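Local coordinates for transcriptional regulatory protein RcsB (Salmonella enterica subsp. enterica serovar Typhimurium, PDB 6EO3) that probably binds regulatory DNA as the response regulator of the Rcs two-component signalling system, controlling transcription of numerous genes with or without RcsA, at residues A[52-57]-A[84-89]; A[106-111]-A[132-137]. The protein carries 1 engineered substitution. All coordinates share one frame; numbering follows the deposited sequence.

Interaction 1: A[52-57]-A[84-89]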
loop_
_atom_site.group_PDB
_atom_site.type_symbol
_atom_site.label_atom_id
_atom_site.label_comp_id
_atom_site.label_asym_id
_atom_site.label_seq_id
_atom_site.Cartn_x
_atom_site.Cartn_y
_atom_site.Cartn_z
ATOM N N VAL A 52 -6.333 8.904 -28.263
ATOM C CA VAL A 52 -6.050 7.717 -27.469
ATOM C C VAL A 52 -4.646 7.204 -27.722
ATOM O O VAL A 52 -4.133 7.232 -28.844
ATOM C CB VAL A 52 -7.115 6.595 -27.670
ATOM C CG1 VAL A 52 -7.530 6.466 -29.118
ATOM C CG2 VAL A 52 -6.635 5.238 -27.140
ATOM N N LEU A 53 -4.037 6.752 -26.637
ATOM C CA LEU A 53 -2.738 6.114 -26.643
ATOM C C LEU A 53 -2.955 4.664 -26.295
ATOM O O LEU A 53 -3.619 4.355 -25.316
ATOM C CB LEU A 53 -1.854 6.750 -25.579
ATOM C CG LEU A 53 -0.538 6.088 -25.178
ATOM C CD1 LEU A 53 0.409 5.977 -26.362
ATOM C CD2 LEU A 53 0.085 6.920 -24.060
ATOM N N ILE A 54 -2.406 3.778 -27.108
ATOM C CA ILE A 54 -2.388 2.368 -26.801
ATOM C C ILE A 54 -0.931 2.055 -26.502
ATOM O O ILE A 54 -0.080 2.080 -27.403
ATOM C CB ILE A 54 -2.923 1.519 -27.971
ATOM C CG1 ILE A 54 -4.357 1.940 -28.301
ATOM C CG2 ILE A 54 -2.904 0.040 -27.615
ATOM C CD1 ILE A 54 -4.820 1.491 -29.668
ATOM N N THR A 55 -0.654 1.788 -25.227
ATOM C CA THR A 55 0.709 1.586 -24.767
ATOM C C THR A 55 0.914 0.296 -23.962
ATOM O O THR A 55 0.070 -0.133 -23.175
ATOM C CB THR A 55 1.227 2.775 -23.925
ATOM O OG1 THR A 55 2.590 2.526 -23.560
ATOM C CG2 THR A 55 0.397 2.980 -22.645
ATOM N N ASP A 56 2.076 -0.291 -24.186
ATOM C CA ASP A 56 2.553 -1.408 -23.428
ATOM C C ASP A 56 2.894 -0.920 -22.026
ATOM O O ASP A 56 3.387 0.193 -21.836
ATOM C CB ASP A 56 3.785 -1.980 -24.112
ATOM C CG ASP A 56 4.369 -3.180 -23.396
ATOM O OD1 ASP A 56 3.655 -3.865 -22.609
ATOM O OD2 ASP A 56 5.565 -3.450 -23.662
ATOM N N LEU A 57 2.605 -1.761 -21.043
ATOM C CA LEU A 57 2.860 -1.423 -19.667
ATOM C C LEU A 57 4.353 -1.361 -19.369
ATOM O O LEU A 57 4.774 -0.567 -18.553
ATOM C CB LEU A 57 2.175 -2.439 -18.751
ATOM C CG LEU A 57 2.078 -2.084 -17.260
ATOM C CD1 LEU A 57 1.697 -0.621 -17.031
ATOM C CD2 LEU A 57 1.066 -3.015 -16.603
ATOM N N ILE A 84 -5.478 3.291 -23.274
ATOM C CA ILE A 84 -5.668 1.841 -23.175
ATOM C C ILE A 84 -4.322 1.217 -22.876
ATOM O O ILE A 84 -3.427 1.279 -23.704
ATOM C CB ILE A 84 -6.234 1.225 -24.478
ATOM C CG1 ILE A 84 -7.586 1.860 -24.806
ATOM C CG2 ILE A 84 -6.386 -0.291 -24.360
ATOM C CD1 ILE A 84 -8.070 1.547 -26.203
ATOM N N VAL A 85 -4.180 0.603 -21.702
ATOM C CA VAL A 85 -2.960 -0.130 -21.376
ATOM C C VAL A 85 -2.986 -1.556 -21.950
ATOM O O VAL A 85 -3.932 -2.304 -21.780
ATOM C CB VAL A 85 -2.685 -0.132 -19.863
ATOM C CG1 VAL A 85 -1.592 -1.128 -19.501
ATOM C CG2 VAL A 85 -2.259 1.254 -19.429
ATOM N N LEU A 86 -1.907 -1.912 -22.625
ATOM C CA LEU A 86 -1.783 -3.188 -23.284
ATOM C C LEU A 86 -0.699 -3.956 -22.549
ATOM O O LEU A 86 0.439 -3.504 -22.472
ATOM C CB LEU A 86 -1.414 -2.961 -24.753
ATOM C CG LEU A 86 -1.740 -4.054 -25.769
ATOM C CD1 LEU A 86 -3.233 -4.310 -25.882
ATOM C CD2 LEU A 86 -1.170 -3.674 -27.134
ATOM N N THR A 87 -1.045 -5.100 -21.975
ATOM C CA THR A 87 -0.075 -5.806 -21.162
ATOM C C THR A 87 -0.080 -7.316 -21.375
ATOM O O THR A 87 -1.096 -7.940 -21.652
ATOM C CB THR A 87 -0.230 -5.474 -19.656
ATOM O OG1 THR A 87 0.831 -6.100 -18.906
ATOM C CG2 THR A 87 -1.583 -5.929 -19.123
ATOM N N MET A 88 1.104 -7.878 -21.242
ATOM C CA MET A 88 1.301 -9.295 -21.328
ATOM C C MET A 88 1.081 -9.920 -19.942
ATOM O O MET A 88 0.887 -11.122 -19.828
ATOM C CB MET A 88 2.718 -9.551 -21.842
ATOM C CG MET A 88 2.845 -10.757 -22.738
ATOM S SD MET A 88 1.965 -10.649 -24.307
ATOM C CE MET A 88 2.414 -12.269 -24.930
ATOM N N ASN A 89 1.069 -9.084 -18.905
ATOM C CA ASN A 89 0.976 -9.516 -17.517
ATOM C C ASN A 89 -0.451 -9.837 -17.138
ATOM O O ASN A 89 -1.307 -8.958 -17.169
ATOM C CB ASN A 89 1.495 -8.394 -16.613
ATOM C CG ASN A 89 1.806 -8.855 -15.196
ATOM O OD1 ASN A 89 1.243 -9.829 -14.689
ATOM N ND2 ASN A 89 2.717 -8.142 -14.544
HETATM O O HOH W 1 3.838 -6.450 -21.241
#
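Ile-54 and Ile-84 stand as a pair on one face of two neighbouring parallel strands, with Leu-86 next along. The branch methyl CG2 of Ile-54 meets CD2 of Leu-86 at 4.1 Å, the two side chains crossing obliquely, while Ile-84, its chain extended, ends with CD1 4.1 Å from CG2 of Val-52. Helix 112-125 packs on this face through Ala-119, Leu-120 and Leu-116. Beyond the strand, Leu-57 lies alongside Thr-87, both pointing the same way, and its CB also touches CG1 of Val-85. Between the backbones run four bonds, Leu-86 N to Thr-55 O at 2.7 Å being the shortest, Leu-57 N to Leu-86 O the most bent at 139°; helix 68-77 connects the two strands as a beta-alpha-beta crossover of the receiver fold. Asp-56 holds CG anti to its backbone N (chi1 -180°), which brings OD1 3.2 Å from Leu-86 O, a meeting of two acceptors. A water bridges OD1 to Met-88 N, Lys-109 makes a salt bridge to the same oxygen, and Asp-11 is a like-charged neighbour of OD2. Asp-56 is the predicted phosphorylation site, unmodified here; Lys-109 and the water's proton probably ease the crowding of acceptors round OD1.

Interaction 2: A[106-111]-A[132-137]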
loop_
_atom_site.group_PDB
_atom_site.type_symbol
_atom_site.label_atom_id
_atom_site.label_comp_id
_atom_site.label_asym_id
_atom_site.label_seq_id
_atom_site.Cartn_x
_atom_site.Cartn_y
_atom_site.Cartn_z
ATOM N N ILE A 106 -7.969 -1.504 -20.177
ATOM C CA ILE A 106 -6.832 -2.418 -20.112
ATOM C C ILE A 106 -7.146 -3.673 -20.934
ATOM O O ILE A 106 -8.270 -4.183 -20.889
ATOM C CB ILE A 106 -6.461 -2.765 -18.655
ATOM C CG1 ILE A 106 -5.071 -3.397 -18.594
ATOM C CG2 ILE A 106 -7.497 -3.686 -18.034
ATOM C CD1 ILE A 106 -4.570 -3.599 -17.178
ATOM N N VAL A 107 -6.155 -4.148 -21.689
ATOM C CA VAL A 107 -6.337 -5.259 -22.623
ATOM C C VAL A 107 -5.126 -6.191 -22.570
ATOM O O VAL A 107 -3.976 -5.741 -22.563
ATOM C CB VAL A 107 -6.540 -4.745 -24.073
ATOM C CG1 VAL A 107 -6.587 -5.888 -25.081
ATOM C CG2 VAL A 107 -7.807 -3.909 -24.180
ATOM N N LEU A 108 -5.387 -7.494 -22.536
ATOM C CA LEU A 108 -4.313 -8.481 -22.551
ATOM C C LEU A 108 -3.793 -8.584 -23.955
ATOM O O LEU A 108 -4.561 -8.796 -24.903
ATOM C CB LEU A 108 -4.795 -9.843 -22.055
ATOM C CG LEU A 108 -5.124 -9.867 -20.564
ATOM C CD1 LEU A 108 -5.674 -11.224 -20.189
ATOM C CD2 LEU A 108 -3.893 -9.560 -19.726
ATOM N N LYS A 109 -2.479 -8.426 -24.079
ATOM C CA LYS A 109 -1.823 -8.322 -25.380
ATOM C C LYS A 109 -2.041 -9.583 -26.211
ATOM O O LYS A 109 -2.167 -9.513 -27.432
ATOM C CB LYS A 109 -0.324 -8.046 -25.182
ATOM C CG LYS A 109 0.387 -7.436 -26.386
ATOM C CD LYS A 109 1.890 -7.298 -26.158
ATOM C CE LYS A 109 2.202 -6.307 -25.051
ATOM N NZ LYS A 109 3.636 -5.909 -25.009
ATOM N N GLN A 110 -2.126 -10.728 -25.538
ATOM C CA GLN A 110 -2.370 -12.011 -26.199
ATOM C C GLN A 110 -3.703 -12.048 -26.957
ATOM O O GLN A 110 -3.893 -12.911 -27.826
ATOM C CB GLN A 110 -2.359 -13.163 -25.186
ATOM C CG GLN A 110 -1.074 -13.343 -24.403
ATOM C CD GLN A 110 -1.044 -12.539 -23.115
ATOM O OE1 GLN A 110 -1.750 -11.534 -22.966
ATOM N NE2 GLN A 110 -0.199 -12.958 -22.185
ATOM N N GLY A 111 -4.629 -11.152 -26.597
ATOM C CA GLY A 111 -5.906 -11.025 -27.302
ATOM C C GLY A 111 -6.107 -9.708 -28.019
ATOM O O GLY A 111 -7.239 -9.315 -28.294
ATOM N N GLU A 132 -13.607 -9.650 -21.538
ATOM C CA GLU A 132 -13.900 -10.896 -20.809
ATOM C C GLU A 132 -12.653 -11.475 -20.131
ATOM O O GLU A 132 -12.666 -11.786 -18.945
ATOM C CB GLU A 132 -14.509 -11.924 -21.755
ATOM N N SER A 133 -11.584 -11.599 -20.911
ATOM C CA SER A 133 -10.280 -12.093 -20.455
ATOM C C SER A 133 -9.819 -11.448 -19.142
ATOM O O SER A 133 -9.302 -12.113 -18.249
ATOM C CB SER A 133 -9.232 -11.795 -21.540
ATOM O OG SER A 133 -9.844 -11.348 -22.749
ATOM N N VAL A 134 -10.010 -10.136 -19.058
ATOM C CA VAL A 134 -9.549 -9.333 -17.933
ATOM C C VAL A 134 -10.518 -9.376 -16.751
ATOM O O VAL A 134 -10.102 -9.554 -15.602
ATOM C CB VAL A 134 -9.328 -7.866 -18.369
ATOM C CG1 VAL A 134 -9.036 -6.970 -17.174
ATOM C CG2 VAL A 134 -8.200 -7.780 -19.376
ATOM N N SER A 135 -11.804 -9.189 -17.014
ATOM C CA SER A 135 -12.765 -9.127 -15.916
ATOM C C SER A 135 -12.811 -10.468 -15.189
ATOM O O SER A 135 -12.975 -10.513 -13.967
ATOM C CB SER A 135 -14.151 -8.715 -16.411
ATOM O OG SER A 135 -14.603 -9.584 -17.432
ATOM N N ARG A 136 -12.644 -11.550 -15.946
ATOM C CA ARG A 136 -12.549 -12.904 -15.393
ATOM C C ARG A 136 -11.435 -13.015 -14.343
ATOM O O ARG A 136 -11.602 -13.683 -13.322
ATOM C CB ARG A 136 -12.322 -13.906 -16.529
ATOM C CG ARG A 136 -12.083 -15.339 -16.092
ATOM C CD ARG A 136 -12.019 -16.265 -17.299
ATOM N NE ARG A 136 -13.266 -17.003 -17.506
ATOM C CZ ARG A 136 -13.500 -18.249 -17.086
ATOM N NH1 ARG A 136 -12.568 -18.940 -16.426
ATOM N NH2 ARG A 136 -14.679 -18.816 -17.340
ATOM N N LEU A 137 -10.308 -12.358 -14.601
ATOM C CA LEU A 137 -9.188 -12.333 -13.657
ATOM C C LEU A 137 -9.430 -11.428 -12.434
ATOM O O LEU A 137 -9.021 -11.776 -11.325
ATOM C CB LEU A 137 -7.890 -11.945 -14.380
ATOM C CG LEU A 137 -7.100 -13.073 -15.066
ATOM C CD1 LEU A 137 -7.973 -14.166 -15.674
ATOM C CD2 LEU A 137 -6.190 -12.485 -16.135
#
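Ser-133 opens the contact from the first turn of helix 132-139: its CB rests 3.8 Å from CD1 of Leu-108, at the end of strand 105-108. The touching is by carbon; the hydroxyl OG is hydrogen-bonded to Asp-115 OD2 on helix 112-125. That hydrogen bond ties the start of the helix to a second element of the domain while the CB faces the leucine.

Val-134 follows and reaches the strand with both branches. Its CG1, anti to the backbone N (chi1 172°), meets the branch methyl CG2 of Ile-106 at 3.7 Å, and the two side chains cross at about a right angle. The other methyl, CG2, lies 3.9 Å from CG of Leu-108 and equally near the carbonyl oxygen Ile-106 O, so the valine sits across the strand between residues two apart. Ile-106 is held from elsewhere too, by Leu-95, Val-98 and Leu-99 of helix 92-99.

Leu-137, one turn later, completes the apolar row. Its CD2 approaches CD1 of Leu-108 at 4.3 Å, a looser meeting than those of Val-134, and its side chain also packs on Leu-95 and Asn-90. Leu-108 therefore runs past three helix residues, with CD1 touching both Ser-133 and Leu-137 and CG touching Val-134.

The helix axis passes 7.9 Å from that of the strand, their directions 101° apart, so the helix lies nearly square across the edge strand. Strand 105-108 is the last strand of the five-stranded parallel sheet, in the order 2-1-3-4-5 of the CheY-like receiver fold; here the helix that follows helix 112-125 packs against that strand, in the stretch of chain leading to the LuxR-type helix-turn-helix domain.

Interaction 1 is wholly buried and joins two inner strands of the receiver sheet, whereas interaction 2 is partly buried and sets a helix against the edge strand. The first combines a ladder of backbone bonds with apolar contacts and ends at the predicted phosphorylation site; between its own segments the second has apolar contacts through carbon atoms and no polar bond. They meet through strand 82-87, which lies next to 105-108: Val-107 N probably bonds to Val-85 O at 2.9 Å, and Lys-109 N to Thr-87 O at 2.8 Å. Met-88 SD also packs 3.6 Å from Lys-109 CB, while helix 92-99 packs on residues of both.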